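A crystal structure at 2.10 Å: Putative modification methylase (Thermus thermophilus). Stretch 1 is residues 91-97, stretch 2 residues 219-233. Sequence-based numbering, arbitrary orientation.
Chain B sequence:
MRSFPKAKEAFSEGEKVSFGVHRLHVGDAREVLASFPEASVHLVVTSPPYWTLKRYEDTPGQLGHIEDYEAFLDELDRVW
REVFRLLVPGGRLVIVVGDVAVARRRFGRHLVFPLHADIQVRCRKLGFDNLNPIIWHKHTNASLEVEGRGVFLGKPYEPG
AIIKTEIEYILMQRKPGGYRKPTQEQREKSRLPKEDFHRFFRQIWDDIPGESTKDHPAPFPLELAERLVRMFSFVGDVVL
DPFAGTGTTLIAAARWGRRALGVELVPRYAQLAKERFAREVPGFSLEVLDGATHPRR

Stretch 1 (91-97) GRLVIVV
Stretch 2 219-233: PFPLELAERLVRMFS

Stretch 1 is extended, a strand through R92 to V97, with phi/psi of -141/158° at R92, -106/125° at V94, -90/109° at V96 and -130/133° at V97. Residues 219-221 approach as loop, F220 itself extended (-156/150°), and P221 (-62/152°) takes the N-cap position of a helix that begins at L222. Helical phi/psi values hold from L222 (-59/-44°) to R230 (-63/-30°); M231 follows at -85/-31°, F232 departs to -127/33°, and S233 is extended (-162/165°). Backbone hydrogen bonds of the i to i-4 kind fix the helix, among them E226 N to L222 O (2.8 Å), M231 N to R227 O (3.0 Å) and F232 N to L228 O (2.9 Å). The helix packs nearly antiparallel to the strand, at 164° between N-to-C directions, with axes 10.8 Å apart at closest approach. The register therefore descends along stretch 2 as the strand advances: CA of R92 lies 7.7 Å from CA of F232, CA of V94 8.2 Å from CA of L228, and CA of V96 7.9 Å from CA of F220.

Strand alternation presents R92, V94 and V96 toward the helix, while I95 points away. The answering side chains are F220, L224, L228 and F232, a spacing of four that keeps one helical face, with its loop extension, on the strand. V94 (chi1 t) sets CG1 4.0 Å from CD1 of L228 (m, t). V96 (chi1 t) meets three partners: its CB is 4.0 Å from CD2 of F220 (chi1 p, chi2 74°), approaching the ring obliquely; its CG2 is 4.1 Å from CD2 of L224 (t, t) and 4.4 Å from CD1 of L228. These contacts are apolar, and no direct hydrogen bond joins the stretches.

At the other end, R92 (p, t, p, chi4 -168°) lays its side chain over one face of the F232 ring (chi1 m, chi2 -67°). Its NH1 comes within 3.0 Å of F232 CE1, a very close approach, and F232 also lies over a face of the guanidinium. R92 CD sits 4.1 Å from the F232 ring centroid, 27° off the normal, in a CH-pi contact. A water links the backbones here, donating to F232 O at 2.7 Å and accepting a weak bond from R92 N at 3.3 Å.

Within stretch 2, S233 (chi1 p) turns back so that its OG donates to V229 O at 2.8 Å, and R227 NH2 forms a long salt bridge to E223 OE2 at 3.8 Å.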

# COMPACT_ATOMS: atom_id res chain seq x y z
N GLY B 91 -9.26 0.61 -19.80
CA GLY B 91 -7.82 0.37 -19.79
C GLY B 91 -7.28 0.78 -18.42
O GLY B 91 -7.99 1.39 -17.63
N ARG B 92 -6.03 0.46 -18.14
CA ARG B 92 -5.50 0.81 -16.83
C ARG B 92 -4.07 1.30 -16.82
O ARG B 92 -3.29 1.05 -17.74
CB ARG B 92 -5.64 -0.38 -15.87
CG ARG B 92 -4.81 -1.61 -16.23
CD ARG B 92 -4.98 -2.72 -15.19
NE ARG B 92 -6.34 -3.25 -15.19
CZ ARG B 92 -6.83 -4.06 -14.25
NH1 ARG B 92 -6.08 -4.43 -13.22
NH2 ARG B 92 -8.08 -4.49 -14.35
N LEU B 93 -3.75 2.03 -15.76
CA LEU B 93 -2.42 2.54 -15.53
C LEU B 93 -1.84 1.70 -14.38
O LEU B 93 -2.37 1.70 -13.27
CB LEU B 93 -2.49 4.02 -15.14
CG LEU B 93 -1.33 4.65 -14.36
CD1 LEU B 93 -0.10 4.81 -15.23
CD2 LEU B 93 -1.79 5.99 -13.83
N VAL B 94 -0.78 0.96 -14.67
CA VAL B 94 -0.13 0.11 -13.68
C VAL B 94 1.17 0.81 -13.28
O VAL B 94 1.99 1.12 -14.14
CB VAL B 94 0.21 -1.29 -14.25
CG1 VAL B 94 0.77 -2.19 -13.17
CG2 VAL B 94 -1.04 -1.92 -14.84
N ILE B 95 1.35 1.05 -11.99
CA ILE B 95 2.54 1.74 -11.51
C ILE B 95 3.34 0.92 -10.49
O ILE B 95 2.84 0.60 -9.41
CB ILE B 95 2.16 3.10 -10.88
CG1 ILE B 95 1.29 3.90 -11.87
CG2 ILE B 95 3.40 3.88 -10.55
CD1 ILE B 95 0.69 5.17 -11.29
N VAL B 96 4.57 0.57 -10.85
CA VAL B 96 5.43 -0.21 -9.97
C VAL B 96 6.20 0.81 -9.14
O VAL B 96 7.07 1.52 -9.65
CB VAL B 96 6.40 -1.08 -10.79
CG1 VAL B 96 7.28 -1.90 -9.85
CG2 VAL B 96 5.59 -1.99 -11.72
N VAL B 97 5.86 0.88 -7.85
CA VAL B 97 6.46 1.84 -6.94
C VAL B 97 6.97 1.23 -5.64
O VAL B 97 6.25 0.48 -4.99
CB VAL B 97 5.44 2.92 -6.47
CG1 VAL B 97 6.16 4.20 -6.19
CG2 VAL B 97 4.34 3.08 -7.46
N PRO B 219 14.15 -0.33 -13.19
CA PRO B 219 13.49 -0.40 -11.88
C PRO B 219 12.79 -1.74 -11.64
O PRO B 219 12.41 -2.05 -10.51
CB PRO B 219 12.52 0.78 -11.92
CG PRO B 219 12.16 0.86 -13.36
CD PRO B 219 13.49 0.66 -14.05
N PHE B 220 12.62 -2.53 -12.69
CA PHE B 220 11.99 -3.83 -12.55
C PHE B 220 12.38 -4.80 -13.66
O PHE B 220 12.68 -4.39 -14.78
CB PHE B 220 10.46 -3.69 -12.44
CG PHE B 220 9.82 -2.94 -13.58
CD1 PHE B 220 9.68 -3.53 -14.83
CD2 PHE B 220 9.33 -1.66 -13.39
CE1 PHE B 220 9.07 -2.84 -15.88
CE2 PHE B 220 8.71 -0.97 -14.43
CZ PHE B 220 8.58 -1.56 -15.68
N PRO B 221 12.41 -6.10 -13.34
CA PRO B 221 12.76 -7.16 -14.29
C PRO B 221 11.81 -7.23 -15.48
O PRO B 221 10.63 -6.88 -15.38
CB PRO B 221 12.68 -8.43 -13.44
CG PRO B 221 13.01 -7.94 -12.08
CD PRO B 221 12.21 -6.67 -12.00
N LEU B 222 12.34 -7.71 -16.60
CA LEU B 222 11.56 -7.86 -17.80
C LEU B 222 10.38 -8.80 -17.48
O LEU B 222 9.24 -8.54 -17.86
CB LEU B 222 12.41 -8.48 -18.91
CG LEU B 222 12.14 -8.10 -20.36
CD1 LEU B 222 12.63 -9.23 -21.25
CD2 LEU B 222 10.66 -7.85 -20.61
N GLU B 223 10.67 -9.88 -16.77
CA GLU B 223 9.64 -10.84 -16.43
C GLU B 223 8.43 -10.23 -15.74
O GLU B 223 7.29 -10.64 -15.98
CB GLU B 223 10.22 -11.96 -15.56
CG GLU B 223 9.15 -12.89 -15.02
CD GLU B 223 9.72 -14.16 -14.44
OE1 GLU B 223 10.71 -14.09 -13.68
OE2 GLU B 223 9.16 -15.24 -14.74
N LEU B 224 8.67 -9.27 -14.86
CA LEU B 224 7.58 -8.61 -14.16
C LEU B 224 6.75 -7.80 -15.16
O LEU B 224 5.52 -7.75 -15.08
CB LEU B 224 8.15 -7.70 -13.07
CG LEU B 224 7.20 -7.02 -12.07
CD1 LEU B 224 7.98 -6.54 -10.87
CD2 LEU B 224 6.49 -5.85 -12.73
N ALA B 225 7.42 -7.16 -16.12
CA ALA B 225 6.69 -6.38 -17.12
C ALA B 225 5.92 -7.31 -18.07
O ALA B 225 4.77 -7.03 -18.42
CB ALA B 225 7.66 -5.50 -17.91
N GLU B 226 6.55 -8.41 -18.47
CA GLU B 226 5.88 -9.33 -19.39
C GLU B 226 4.61 -9.90 -18.77
O GLU B 226 3.61 -10.07 -19.44
CB GLU B 226 6.81 -10.47 -19.80
CG GLU B 226 7.99 -10.00 -20.61
CD GLU B 226 8.94 -11.13 -20.93
OE1 GLU B 226 9.31 -11.87 -20.00
OE2 GLU B 226 9.35 -11.26 -22.11
N ARG B 227 4.67 -10.18 -17.47
CA ARG B 227 3.52 -10.72 -16.76
C ARG B 227 2.36 -9.71 -16.79
O ARG B 227 1.22 -10.07 -17.04
CB ARG B 227 3.94 -11.06 -15.33
CG ARG B 227 2.97 -11.90 -14.54
CD ARG B 227 3.58 -12.36 -13.20
NE ARG B 227 4.58 -13.43 -13.37
CZ ARG B 227 5.13 -14.11 -12.36
NH1 ARG B 227 4.79 -13.83 -11.10
NH2 ARG B 227 5.99 -15.09 -12.61
N LEU B 228 2.67 -8.44 -16.55
CA LEU B 228 1.64 -7.40 -16.55
C LEU B 228 1.02 -7.22 -17.94
O LEU B 228 -0.20 -7.14 -18.08
CB LEU B 228 2.23 -6.08 -16.04
CG LEU B 228 2.63 -6.15 -14.55
CD1 LEU B 228 3.46 -4.92 -14.14
CD2 LEU B 228 1.36 -6.26 -13.69
N VAL B 229 1.87 -7.18 -18.97
CA VAL B 229 1.37 -7.04 -20.33
C VAL B 229 0.40 -8.18 -20.64
O VAL B 229 -0.71 -7.94 -21.13
CB VAL B 229 2.53 -7.07 -21.36
CG1 VAL B 229 1.96 -7.14 -22.78
CG2 VAL B 229 3.39 -5.83 -21.21
N ARG B 230 0.80 -9.41 -20.35
CA ARG B 230 -0.05 -10.57 -20.63
C ARG B 230 -1.36 -10.56 -19.85
O ARG B 230 -2.37 -11.09 -20.32
CB ARG B 230 0.70 -11.87 -20.32
CG ARG B 230 1.98 -12.04 -21.14
CD ARG B 230 2.62 -13.36 -20.84
NE ARG B 230 1.72 -14.47 -21.15
CZ ARG B 230 1.91 -15.72 -20.75
NH1 ARG B 230 2.98 -16.03 -20.02
NH2 ARG B 230 1.03 -16.66 -21.09
N MET B 231 -1.34 -9.96 -18.67
CA MET B 231 -2.53 -9.91 -17.82
C MET B 231 -3.48 -8.76 -18.11
O MET B 231 -4.68 -8.90 -17.91
CB MET B 231 -2.13 -9.79 -16.34
CG MET B 231 -1.37 -10.95 -15.76
SD MET B 231 -0.69 -10.43 -14.16
CE MET B 231 -2.24 -10.27 -13.15
N PHE B 232 -2.97 -7.63 -18.57
CA PHE B 232 -3.84 -6.50 -18.77
C PHE B 232 -3.86 -5.82 -20.12
O PHE B 232 -4.03 -4.61 -20.19
CB PHE B 232 -3.56 -5.49 -17.66
CG PHE B 232 -3.75 -6.05 -16.28
CD1 PHE B 232 -5.02 -6.43 -15.83
CD2 PHE B 232 -2.65 -6.27 -15.44
CE1 PHE B 232 -5.19 -7.01 -14.57
CE2 PHE B 232 -2.82 -6.85 -14.18
CZ PHE B 232 -4.10 -7.22 -13.74
N SER B 233 -3.66 -6.60 -21.18
CA SER B 233 -3.72 -6.10 -22.55
C SER B 233 -3.90 -7.31 -23.45
O SER B 233 -3.71 -8.44 -23.01
CB SER B 233 -2.44 -5.36 -22.94
OG SER B 233 -1.39 -6.27 -23.22
O HOH W 1 -5.58 -2.41 -19.63